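Local atomic coordinates of nickel ABC transporter (Nickel-binding protein) (Bacillus halodurans, PDB entry 3T66), a protein that probably serves as the extracytoplasmic solute-binding component of an ABC transporter, perhaps for nickel, in a family that also includes peptide-binding proteins. Residues S22-V30 and E150-G158; G395-P404 and L418-N426. All coordinates share one frame; numbering follows the deposited sequence.

Contact 1 (S22-V30 and E150-G158); sequences STNSLDPHV and EDFTNHPVG
Leu26 meets the irregular loop 150-158 mainly through its backbone: Leu26 N donates to Thr153 O over 2.8 Å. At 135° the bond is clearly bent, and the donor lies somewhat off the carbonyl plane. It is the one hydrogen bond between the two segments, so packing carries the rest. The CB of Pro156 points toward segment 22-30, and its ring carbons pack there, with CG 3.9 Å from Leu26 CB and CB 4.2 Å from Pro28 CD. Leu26 CG lies beside the backbone N, and the isobutyl group goes on to Leu164 and Phe167 of strand 162-168 and Ile35 of helix 35-38. Because Pro156 also touches Leu164, Leu26 and Pro156 share a buried apolar patch. Thr153 leads away by its CB, yet its methyl comes back: CG2 is anti to the backbone N and reaches Asn24 O at 3.5 Å and Ser25 OG at 4.1 Å. Ser25 OG, for its part, accepts from Asp27 N at 3.0 Å, closing an ST turn that fixes the backbone just beside the bond from Leu26. Asp27 holds its CG anti to the backbone N, chi1 -174°, which carries the carboxylate slantwise over to Phe152, OD1 lying 3.8 Å from Phe152 CB. The carboxylate and phenyl planes are only 28° apart, and both serve Arg98 of helix 89-100: Asp27 OD1 in a salt bridge, the ring in a cation-pi contact. The buried carboxylate thus has a charged mate, which would probably favour its ionised form. With no regular helix or strand on the 150-158 side, this is loop-to-loop packing around an ST turn, joining the connection after strand 14-19 to the one leading into strand 162-168 of this family 5 solute-binding protein.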
ATOM      1  N   SER A  22     -11.880   8.610  11.129  1.00 54.49           N
ATOM      2  CA  SER A  22     -12.943   9.620  11.118  1.00 54.30           C
ATOM      3  C   SER A  22     -12.494  10.789  10.275  1.00 54.47           C
ATOM      4  O   SER A  22     -11.340  10.853   9.852  1.00 55.17           O
ATOM      5  CB  SER A  22     -13.308  10.067  12.565  1.00 53.82           C
ATOM      6  N   THR A  23     -13.389  11.734  10.050  1.00 54.49           N
ATOM      7  CA  THR A  23     -13.074  12.864   9.216  1.00 55.09           C
ATOM      8  C   THR A  23     -14.150  13.916   9.433  1.00 55.50           C
ATOM      9  O   THR A  23     -15.240  13.584   9.889  1.00 55.86           O
ATOM     10  CB  THR A  23     -13.038  12.448   7.743  1.00 54.97           C
ATOM     11  OG1 THR A  23     -13.193  13.603   6.927  1.00 57.01           O
ATOM     12  CG2 THR A  23     -14.201  11.505   7.407  1.00 55.24           C
ATOM     13  N   ASN A  24     -13.852  15.178   9.138  1.00 55.85           N
ATOM     14  CA  ASN A  24     -14.853  16.246   9.273  1.00 56.52           C
ATOM     15  C   ASN A  24     -15.082  16.890   7.929  1.00 56.55           C
ATOM     16  O   ASN A  24     -15.759  17.934   7.810  1.00 56.05           O
ATOM     17  CB  ASN A  24     -14.384  17.362  10.223  1.00 57.07           C
ATOM     18  CG  ASN A  24     -14.112  16.888  11.637  1.00 56.26           C
ATOM     19  OD1 ASN A  24     -14.419  15.764  12.033  1.00 54.14           O
ATOM     20  ND2 ASN A  24     -13.532  17.781  12.415  1.00 57.43           N
ATOM     21  N   SER A  25     -14.447  16.292   6.929  1.00 56.49           N
ATOM     22  CA  SER A  25     -14.536  16.802   5.585  1.00 56.31           C
ATOM     23  C   SER A  25     -14.857  15.671   4.648  1.00 55.76           C
ATOM     24  O   SER A  25     -14.563  14.530   4.946  1.00 55.52           O
ATOM     25  CB  SER A  25     -13.244  17.460   5.180  1.00 55.84           C
ATOM     26  OG  SER A  25     -13.416  17.978   3.885  1.00 57.34           O
ATOM     27  N   LEU A  26     -15.510  15.990   3.544  1.00 55.37           N
ATOM     28  CA  LEU A  26     -15.661  15.024   2.472  1.00 55.32           C
ATOM     29  C   LEU A  26     -15.209  15.687   1.194  1.00 55.74           C
ATOM     30  O   LEU A  26     -15.647  15.338   0.098  1.00 56.61           O
ATOM     31  CB  LEU A  26     -17.101  14.502   2.344  1.00 54.67           C
ATOM     32  CG  LEU A  26     -17.642  13.670   3.508  1.00 54.10           C
ATOM     33  CD1 LEU A  26     -19.134  13.459   3.407  1.00 54.36           C
ATOM     34  CD2 LEU A  26     -16.982  12.361   3.562  1.00 53.30           C
ATOM     35  N   ASP A  27     -14.327  16.653   1.314  1.00 55.56           N
ATOM     36  CA  ASP A  27     -13.732  17.151   0.118  1.00 55.93           C
ATOM     37  C   ASP A  27     -12.687  16.145  -0.416  1.00 56.55           C
ATOM     38  O   ASP A  27     -11.566  16.080   0.116  1.00 56.70           O
ATOM     39  CB  ASP A  27     -13.098  18.481   0.394  1.00 55.44           C
ATOM     40  CG  ASP A  27     -12.581  19.118  -0.842  1.00 56.70           C
ATOM     41  OD1 ASP A  27     -12.346  20.336  -0.800  1.00 58.49           O
ATOM     42  OD2 ASP A  27     -12.419  18.413  -1.870  1.00 58.70           O
ATOM     43  N   PRO A  28     -13.023  15.385  -1.487  1.00 56.62           N
ATOM     44  CA  PRO A  28     -12.086  14.354  -1.955  1.00 57.18           C
ATOM     45  C   PRO A  28     -10.716  14.922  -2.269  1.00 57.77           C
ATOM     46  O   PRO A  28      -9.737  14.193  -2.349  1.00 58.42           O
ATOM     47  CB  PRO A  28     -12.739  13.864  -3.234  1.00 56.54           C
ATOM     48  CG  PRO A  28     -13.487  15.036  -3.722  1.00 56.09           C
ATOM     49  CD  PRO A  28     -14.070  15.628  -2.483  1.00 56.20           C
ATOM     50  N   HIS A  29     -10.652  16.228  -2.430  1.00 58.85           N
ATOM     51  CA  HIS A  29      -9.385  16.870  -2.704  1.00 60.51           C
ATOM     52  C   HIS A  29      -8.514  17.211  -1.505  1.00 61.88           C
ATOM     53  O   HIS A  29      -7.312  17.024  -1.575  1.00 62.32           O
ATOM     54  CB  HIS A  29      -9.583  18.076  -3.604  1.00 59.82           C
ATOM     55  CG  HIS A  29     -10.140  17.710  -4.938  1.00 59.81           C
ATOM     56  ND1 HIS A  29     -10.759  18.618  -5.767  1.00 58.68           N
ATOM     57  CD2 HIS A  29     -10.212  16.512  -5.565  1.00 58.75           C
ATOM     58  CE1 HIS A  29     -11.173  18.000  -6.859  1.00 59.41           C
ATOM     59  NE2 HIS A  29     -10.856  16.720  -6.760  1.00 59.71           N
ATOM     60  N   VAL A  30      -9.102  17.682  -0.408  1.00 63.38           N
ATOM     61  CA  VAL A  30      -8.337  17.942   0.806  1.00 64.74           C
ATOM     62  C   VAL A  30      -8.287  16.700   1.714  1.00 65.98           C
ATOM     63  O   VAL A  30      -7.434  16.618   2.589  1.00 66.29           O
ATOM     64  CB  VAL A  30      -8.873  19.199   1.570  1.00 64.26           C
ATOM     65  N   GLU A 150     -21.004  23.564  -5.222  1.00 65.23           N
ATOM     66  CA  GLU A 150     -20.187  24.239  -4.220  1.00 64.05           C
ATOM     67  C   GLU A 150     -19.818  23.654  -2.869  1.00 63.32           C
ATOM     68  O   GLU A 150     -18.754  23.948  -2.399  1.00 63.35           O
ATOM     69  CB  GLU A 150     -20.640  25.675  -4.058  1.00 63.95           C
ATOM     70  N   ASP A 151     -20.700  22.926  -2.199  1.00 62.08           N
ATOM     71  CA  ASP A 151     -20.434  22.460  -0.841  1.00 61.05           C
ATOM     72  C   ASP A 151     -19.609  21.199  -0.758  1.00 59.85           C
ATOM     73  O   ASP A 151     -20.099  20.150  -0.487  1.00 59.43           O
ATOM     74  CB  ASP A 151     -21.752  22.208  -0.144  1.00 61.94           C
ATOM     75  CG  ASP A 151     -21.620  22.079   1.337  1.00 63.92           C
ATOM     76  OD1 ASP A 151     -20.533  22.304   1.878  1.00 65.02           O
ATOM     77  OD2 ASP A 151     -22.626  21.745   1.964  1.00 65.94           O
ATOM     78  N   PHE A 152     -18.326  21.344  -0.961  1.00 58.67           N
ATOM     79  CA  PHE A 152     -17.387  20.256  -0.989  1.00 57.64           C
ATOM     80  C   PHE A 152     -17.124  19.579   0.352  1.00 57.14           C
ATOM     81  O   PHE A 152     -16.937  18.361   0.402  1.00 57.08           O
ATOM     82  CB  PHE A 152     -16.073  20.759  -1.552  1.00 57.42           C
ATOM     83  CG  PHE A 152     -16.180  21.320  -2.948  1.00 58.16           C
ATOM     84  CD1 PHE A 152     -16.641  20.547  -3.994  1.00 57.60           C
ATOM     85  CD2 PHE A 152     -15.797  22.628  -3.217  1.00 59.32           C
ATOM     86  CE1 PHE A 152     -16.718  21.058  -5.272  1.00 57.89           C
ATOM     87  CE2 PHE A 152     -15.863  23.140  -4.509  1.00 59.86           C
ATOM     88  CZ  PHE A 152     -16.329  22.355  -5.536  1.00 58.47           C
ATOM     89  N   THR A 153     -17.087  20.342   1.428  1.00 56.45           N
ATOM     90  CA  THR A 153     -16.900  19.733   2.724  1.00 56.87           C
ATOM     91  C   THR A 153     -17.999  18.739   3.040  1.00 57.08           C
ATOM     92  O   THR A 153     -17.734  17.679   3.621  1.00 56.58           O
ATOM     93  CB  THR A 153     -16.861  20.767   3.868  1.00 57.43           C
ATOM     94  OG1 THR A 153     -15.804  21.701   3.618  1.00 58.19           O
ATOM     95  CG2 THR A 153     -16.617  20.090   5.216  1.00 55.60           C
ATOM     96  N   ASN A 154     -19.226  19.066   2.660  1.00 57.63           N
ATOM     97  CA  ASN A 154     -20.362  18.310   3.176  1.00 58.57           C
ATOM     98  C   ASN A 154     -21.202  17.639   2.105  1.00 58.64           C
ATOM     99  O   ASN A 154     -22.159  16.925   2.430  1.00 59.10           O
ATOM    100  CB  ASN A 154     -21.275  19.210   4.003  1.00 58.96           C
ATOM    101  CG  ASN A 154     -20.512  20.236   4.815  1.00 61.23           C
ATOM    102  OD1 ASN A 154     -19.838  19.883   5.797  1.00 64.47           O
ATOM    103  ND2 ASN A 154     -20.615  21.522   4.418  1.00 59.84           N
ATOM    104  N   HIS A 155     -20.866  17.870   0.840  1.00 57.84           N
ATOM    105  CA  HIS A 155     -21.728  17.420  -0.237  1.00 57.06           C
ATOM    106  C   HIS A 155     -21.006  17.327  -1.577  1.00 55.42           C
ATOM    107  O   HIS A 155     -21.244  18.135  -2.470  1.00 55.91           O
ATOM    108  CB  HIS A 155     -22.936  18.339  -0.358  1.00 57.54           C
ATOM    109  CG  HIS A 155     -24.179  17.632  -0.790  1.00 60.98           C
ATOM    110  ND1 HIS A 155     -24.247  16.895  -1.954  1.00 62.84           N
ATOM    111  CD2 HIS A 155     -25.408  17.555  -0.221  1.00 64.44           C
ATOM    112  CE1 HIS A 155     -25.463  16.390  -2.083  1.00 63.74           C
ATOM    113  NE2 HIS A 155     -26.183  16.771  -1.041  1.00 65.24           N
ATOM    114  N   PRO A 156     -20.108  16.345  -1.712  1.00 53.70           N
ATOM    115  CA  PRO A 156     -19.428  16.072  -2.981  1.00 52.12           C
ATOM    116  C   PRO A 156     -20.298  15.356  -4.042  1.00 50.92           C
ATOM    117  O   PRO A 156     -20.960  14.364  -3.776  1.00 50.34           O
ATOM    118  CB  PRO A 156     -18.234  15.195  -2.559  1.00 52.01           C
ATOM    119  CG  PRO A 156     -18.577  14.642  -1.221  1.00 52.62           C
ATOM    120  CD  PRO A 156     -19.542  15.583  -0.573  1.00 53.66           C
ATOM    121  N   VAL A 157     -20.309  15.855  -5.263  1.00 49.88           N
ATOM    122  CA  VAL A 157     -21.135  15.186  -6.257  1.00 48.64           C
ATOM    123  C   VAL A 157     -20.277  14.525  -7.282  1.00 47.18           C
ATOM    124  O   VAL A 157     -19.686  15.194  -8.126  1.00 46.95           O
ATOM    125  CB  VAL A 157     -22.223  16.110  -6.847  1.00 48.78           C
ATOM    126  CG1 VAL A 157     -22.632  15.663  -8.253  1.00 48.47           C
ATOM    127  CG2 VAL A 157     -23.413  16.038  -5.934  1.00 49.66           C
ATOM    128  N   GLY A 158     -20.192  13.206  -7.171  1.00 46.06           N
ATOM    129  CA  GLY A 158     -19.294  12.428  -7.999  1.00 44.68           C
ATOM    130  C   GLY A 158     -20.029  11.417  -8.825  1.00 44.10           C
ATOM    131  O   GLY A 158     -21.244  11.506  -8.997  1.00 44.16           O
TER

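Contact 2 (G395-P404 and L418-N426); sequences GYYLNATYHP and LTGIIDELN
This contact belongs to a roughly antiparallel helix pair, in which Leu398, Asn399 and Tyr402 of helix 395-402 meet Leu418, Ile422, Leu425 and Asn426. The short axes approach to 10.3 Å, with 142° between their N-to-C directions. Ile422 lies central: CD1 packs on Tyr402 CB at 3.6 Å, while CG2 faces Asn399. Leu418 CD2 adds to Tyr402 CB at 3.9 Å, and at the other end Leu398 crosses Leu425 at about a right angle, CD1 to CD2 4.2 Å. With CG anti to its backbone N (chi1 -161°), Asn399 swings OD1 across to accept from Asn426 ND2 at 2.6 Å and 150°, the donor standing above the carbonyl plane. Putting an alanine at Asn399 would probably leave the Asn426 amide without this acceptor and freer to turn. Beyond the helix end, His403 presents its imidazole edge to Asp423 OD1, 3.5 Å from NE2, with ND1 occupied by Thr405 N; Thr419 OG1, hydrogen-bonded to Asp415 O, points at the CD corner of the Pro404 ring. Apolar packing therefore joins the buried faces of the helices, whereas a single amide-to-amide hydrogen bond and a possible electrostatic attraction of imidazole to carboxylate lie along the more polar flank.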
ATOM      1  N   GLY A 395       8.058   1.982  -9.354  1.00 46.01           N
ATOM      2  CA  GLY A 395       9.130   2.925  -9.750  1.00 46.31           C
ATOM      3  C   GLY A 395       9.630   3.915  -8.699  1.00 46.83           C
ATOM      4  O   GLY A 395      10.834   4.137  -8.586  1.00 46.40           O
ATOM      5  N   TYR A 396       8.707   4.513  -7.935  1.00 47.78           N
ATOM      6  CA  TYR A 396       9.089   5.391  -6.854  1.00 48.32           C
ATOM      7  C   TYR A 396       9.832   4.599  -5.806  1.00 48.47           C
ATOM      8  O   TYR A 396      10.899   5.009  -5.372  1.00 49.55           O
ATOM      9  CB  TYR A 396       7.928   6.159  -6.212  1.00 48.39           C
ATOM     10  CG  TYR A 396       8.434   6.972  -5.021  1.00 52.16           C
ATOM     11  CD1 TYR A 396       8.920   8.296  -5.180  1.00 53.58           C
ATOM     12  CD2 TYR A 396       8.514   6.378  -3.735  1.00 56.89           C
ATOM     13  CE1 TYR A 396       9.425   9.012  -4.098  1.00 54.80           C
ATOM     14  CE2 TYR A 396       9.024   7.072  -2.646  1.00 57.95           C
ATOM     15  CZ  TYR A 396       9.469   8.382  -2.829  1.00 59.08           C
ATOM     16  OH  TYR A 396       9.964   9.019  -1.715  1.00 62.26           O
ATOM     17  N   TYR A 397       9.293   3.473  -5.381  1.00 48.33           N
ATOM     18  CA  TYR A 397       9.951   2.751  -4.292  1.00 48.22           C
ATOM     19  C   TYR A 397      11.393   2.398  -4.634  1.00 48.64           C
ATOM     20  O   TYR A 397      12.336   2.587  -3.833  1.00 48.96           O
ATOM     21  CB  TYR A 397       9.194   1.474  -4.012  1.00 47.30           C
ATOM     22  CG  TYR A 397       9.980   0.489  -3.240  1.00 46.25           C
ATOM     23  CD1 TYR A 397      10.278   0.715  -1.899  1.00 44.75           C
ATOM     24  CD2 TYR A 397      10.427  -0.697  -3.843  1.00 47.58           C
ATOM     25  CE1 TYR A 397      10.985  -0.221  -1.137  1.00 45.89           C
ATOM     26  CE2 TYR A 397      11.166  -1.656  -3.108  1.00 48.28           C
ATOM     27  CZ  TYR A 397      11.433  -1.418  -1.734  1.00 48.43           C
ATOM     28  OH  TYR A 397      12.143  -2.349  -0.974  1.00 45.35           O
ATOM     29  N   LEU A 398      11.550   1.859  -5.834  1.00 48.54           N
ATOM     30  CA  LEU A 398      12.792   1.246  -6.187  1.00 48.99           C
ATOM     31  C   LEU A 398      13.772   2.339  -6.306  1.00 50.25           C
ATOM     32  O   LEU A 398      14.828   2.300  -5.691  1.00 51.23           O
ATOM     33  CB  LEU A 398      12.694   0.517  -7.503  1.00 48.10           C
ATOM     34  CG  LEU A 398      12.028  -0.832  -7.399  1.00 46.13           C
ATOM     35  CD1 LEU A 398      11.740  -1.330  -8.793  1.00 46.68           C
ATOM     36  CD2 LEU A 398      12.880  -1.789  -6.644  1.00 44.24           C
ATOM     37  N   ASN A 399      13.425   3.341  -7.088  1.00 51.30           N
ATOM     38  CA  ASN A 399      14.320   4.441  -7.213  1.00 52.73           C
ATOM     39  C   ASN A 399      14.696   5.016  -5.837  1.00 53.24           C
ATOM     40  O   ASN A 399      15.890   5.203  -5.528  1.00 53.72           O
ATOM     41  CB  ASN A 399      13.745   5.509  -8.109  1.00 53.24           C
ATOM     42  CG  ASN A 399      14.807   6.434  -8.610  1.00 55.56           C
ATOM     43  OD1 ASN A 399      15.451   6.175  -9.639  1.00 59.56           O
ATOM     44  ND2 ASN A 399      15.031   7.512  -7.872  1.00 53.65           N
ATOM     45  N   ALA A 400      13.692   5.240  -4.995  1.00 53.14           N
ATOM     46  CA  ALA A 400      13.934   5.853  -3.715  1.00 53.30           C
ATOM     47  C   ALA A 400      14.876   5.012  -2.857  1.00 53.68           C
ATOM     48  O   ALA A 400      15.730   5.549  -2.138  1.00 54.38           O
ATOM     49  CB  ALA A 400      12.651   6.099  -3.002  1.00 53.38           C
ATOM     50  N   THR A 401      14.772   3.701  -2.933  1.00 53.49           N
ATOM     51  CA  THR A 401      15.493   2.889  -1.947  1.00 53.69           C
ATOM     52  C   THR A 401      16.834   2.299  -2.440  1.00 54.26           C
ATOM     53  O   THR A 401      17.695   1.857  -1.638  1.00 54.73           O
ATOM     54  CB  THR A 401      14.543   1.810  -1.423  1.00 53.52           C
ATOM     55  OG1 THR A 401      13.291   2.440  -1.081  1.00 54.37           O
ATOM     56  CG2 THR A 401      15.107   1.133  -0.222  1.00 52.17           C
ATOM     57  N   TYR A 402      17.024   2.317  -3.758  1.00 54.29           N
ATOM     58  CA  TYR A 402      18.100   1.566  -4.367  1.00 53.78           C
ATOM     59  C   TYR A 402      18.998   2.389  -5.251  1.00 54.42           C
ATOM     60  O   TYR A 402      20.169   2.091  -5.370  1.00 54.20           O
ATOM     61  CB  TYR A 402      17.505   0.418  -5.160  1.00 53.60           C
ATOM     62  CG  TYR A 402      16.824  -0.572  -4.274  1.00 51.42           C
ATOM     63  CD1 TYR A 402      17.579  -1.402  -3.433  1.00 49.73           C
ATOM     64  CD2 TYR A 402      15.434  -0.675  -4.254  1.00 50.03           C
ATOM     65  CE1 TYR A 402      16.977  -2.324  -2.601  1.00 50.32           C
ATOM     66  CE2 TYR A 402      14.806  -1.587  -3.426  1.00 51.05           C
ATOM     67  CZ  TYR A 402      15.590  -2.419  -2.596  1.00 52.21           C
ATOM     68  OH  TYR A 402      15.001  -3.341  -1.758  1.00 53.16           O
ATOM     69  N   HIS A 403      18.464   3.418  -5.893  1.00 55.37           N
ATOM     70  CA  HIS A 403      19.317   4.206  -6.756  1.00 56.35           C
ATOM     71  C   HIS A 403      20.273   5.054  -5.917  1.00 57.02           C
ATOM     72  O   HIS A 403      19.863   5.593  -4.903  1.00 57.15           O
ATOM     73  CB  HIS A 403      18.504   5.066  -7.687  1.00 55.98           C
ATOM     74  CG  HIS A 403      19.339   5.820  -8.657  1.00 57.48           C
ATOM     75  ND1 HIS A 403      20.167   6.856  -8.272  1.00 59.38           N
ATOM     76  CD2 HIS A 403      19.504   5.680  -9.989  1.00 56.93           C
ATOM     77  CE1 HIS A 403      20.802   7.325  -9.329  1.00 58.62           C
ATOM     78  NE2 HIS A 403      20.408   6.639 -10.386  1.00 58.22           N
ATOM     79  N   PRO A 404      21.561   5.145  -6.323  1.00 58.18           N
ATOM     80  CA  PRO A 404      22.553   6.018  -5.651  1.00 58.79           C
ATOM     81  C   PRO A 404      21.976   7.363  -5.188  1.00 59.20           C
ATOM     82  O   PRO A 404      22.231   7.777  -4.077  1.00 59.84           O
ATOM     83  CB  PRO A 404      23.615   6.256  -6.746  1.00 58.88           C
ATOM     84  CG  PRO A 404      23.444   5.104  -7.754  1.00 58.61           C
ATOM     85  CD  PRO A 404      22.198   4.319  -7.371  1.00 58.44           C
ATOM     86  N   LEU A 418      22.049  -3.070 -10.953  1.00 55.39           N
ATOM     87  CA  LEU A 418      20.807  -2.487 -10.452  1.00 54.08           C
ATOM     88  C   LEU A 418      20.519  -1.049 -10.911  1.00 53.51           C
ATOM     89  O   LEU A 418      19.476  -0.772 -11.505  1.00 53.68           O
ATOM     90  CB  LEU A 418      20.768  -2.541  -8.922  1.00 53.29           C
ATOM     91  CG  LEU A 418      19.441  -2.213  -8.244  1.00 52.35           C
ATOM     92  CD1 LEU A 418      18.293  -2.987  -8.841  1.00 52.22           C
ATOM     93  CD2 LEU A 418      19.532  -2.555  -6.781  1.00 54.13           C
ATOM     94  N   THR A 419      21.427  -0.138 -10.626  1.00 52.34           N
ATOM     95  CA  THR A 419      21.281   1.182 -11.133  1.00 51.81           C
ATOM     96  C   THR A 419      21.008   1.178 -12.630  1.00 52.40           C
ATOM     97  O   THR A 419      20.232   2.014 -13.150  1.00 51.98           O
ATOM     98  CB  THR A 419      22.482   1.951 -10.792  1.00 52.10           C
ATOM     99  OG1 THR A 419      22.601   1.919  -9.358  1.00 51.17           O
ATOM    100  CG2 THR A 419      22.377   3.421 -11.343  1.00 50.66           C
ATOM    101  N   GLY A 420      21.600   0.202 -13.313  1.00 52.66           N
ATOM    102  CA  GLY A 420      21.355   0.026 -14.743  1.00 53.40           C
ATOM    103  C   GLY A 420      19.857  -0.047 -14.994  1.00 53.93           C
ATOM    104  O   GLY A 420      19.277   0.716 -15.779  1.00 54.20           O
ATOM    105  N   ILE A 421      19.221  -0.968 -14.286  1.00 53.81           N
ATOM    106  CA  ILE A 421      17.847  -1.294 -14.555  1.00 52.79           C
ATOM    107  C   ILE A 421      16.999  -0.109 -14.188  1.00 52.07           C
ATOM    108  O   ILE A 421      16.179   0.351 -14.985  1.00 52.09           O
ATOM    109  CB  ILE A 421      17.433  -2.540 -13.796  1.00 52.70           C
ATOM    110  CG1 ILE A 421      18.390  -3.685 -14.130  1.00 51.96           C
ATOM    111  CG2 ILE A 421      16.037  -2.920 -14.196  1.00 53.60           C
ATOM    112  CD1 ILE A 421      18.218  -4.921 -13.277  1.00 53.35           C
ATOM    113  N   ILE A 422      17.231   0.417 -12.995  1.00 51.77           N
ATOM    114  CA  ILE A 422      16.387   1.506 -12.491  1.00 51.67           C
ATOM    115  C   ILE A 422      16.448   2.662 -13.465  1.00 51.93           C
ATOM    116  O   ILE A 422      15.423   3.212 -13.821  1.00 51.74           O
ATOM    117  CB  ILE A 422      16.682   1.906 -11.015  1.00 51.20           C
ATOM    118  CG1 ILE A 422      16.358   0.715 -10.101  1.00 49.94           C
ATOM    119  CG2 ILE A 422      15.892   3.172 -10.626  1.00 48.70           C
ATOM    120  CD1 ILE A 422      17.099   0.696  -8.766  1.00 49.81           C
ATOM    121  N   ASP A 423      17.644   2.957 -13.942  1.00 52.56           N
ATOM    122  CA  ASP A 423      17.794   3.868 -15.065  1.00 53.75           C
ATOM    123  C   ASP A 423      16.886   3.589 -16.296  1.00 52.90           C
ATOM    124  O   ASP A 423      16.144   4.497 -16.714  1.00 53.53           O
ATOM    125  CB  ASP A 423      19.266   3.954 -15.476  1.00 54.97           C
ATOM    126  CG  ASP A 423      20.117   4.694 -14.460  1.00 58.78           C
ATOM    127  OD1 ASP A 423      19.526   5.163 -13.463  1.00 65.18           O
ATOM    128  OD2 ASP A 423      21.360   4.815 -14.651  1.00 61.99           O
ATOM    129  N   GLU A 424      16.921   2.393 -16.891  1.00 51.46           N
ATOM    130  CA  GLU A 424      16.042   2.186 -18.058  1.00 51.21           C
ATOM    131  C   GLU A 424      14.639   2.410 -17.570  1.00 50.73           C
ATOM    132  O   GLU A 424      13.878   3.146 -18.209  1.00 49.72           O
ATOM    133  CB  GLU A 424      16.164   0.808 -18.760  1.00 51.05           C
ATOM    134  N   LEU A 425      14.338   1.815 -16.402  1.00 50.50           N
ATOM    135  CA  LEU A 425      12.984   1.857 -15.837  1.00 49.54           C
ATOM    136  C   LEU A 425      12.482   3.272 -15.736  1.00 49.76           C
ATOM    137  O   LEU A 425      11.350   3.486 -16.101  1.00 50.16           O
ATOM    138  CB  LEU A 425      12.851   1.131 -14.502  1.00 48.56           C
ATOM    139  CG  LEU A 425      11.433   1.151 -13.894  1.00 47.42           C
ATOM    140  CD1 LEU A 425      10.446   0.392 -14.710  1.00 47.82           C
ATOM    141  CD2 LEU A 425      11.365   0.652 -12.459  1.00 45.53           C
ATOM    142  N   ASN A 426      13.305   4.222 -15.272  1.00 50.05           N
ATOM    143  CA  ASN A 426      12.882   5.632 -15.152  1.00 51.27           C
ATOM    144  C   ASN A 426      12.743   6.333 -16.526  1.00 52.00           C
ATOM    145  O   ASN A 426      12.169   7.396 -16.639  1.00 52.27           O
ATOM    146  CB  ASN A 426      13.806   6.472 -14.239  1.00 50.70           C
ATOM    147  CG  ASN A 426      14.026   5.872 -12.817  1.00 52.50           C
ATOM    148  OD1 ASN A 426      13.201   5.111 -12.276  1.00 54.74           O
ATOM    149  ND2 ASN A 426      15.159   6.251 -12.198  1.00 50.98           N
TER

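In the fold
Both segments of contact 1 come earlier in the chain than either segment of contact 2, and the two contacts do not touch: their centres are 37 Å apart and their nearest atoms about 19 Å. They also differ in kind, irregular loops in one and neighbouring helices in the other. Contact 1 lies beside strand 162-168 and helix 89-100. Contact 2 is backed by helix 431-447 and strand 451-464. An indirect tie exists, since strand 14-19, which precedes segment 22-30, pairs with strand 213-215, and that strand pairs with 451-464. The contacts thus pack separate parts of a fold whose family is known for a two-lobed build, both away from the annotated calcium site.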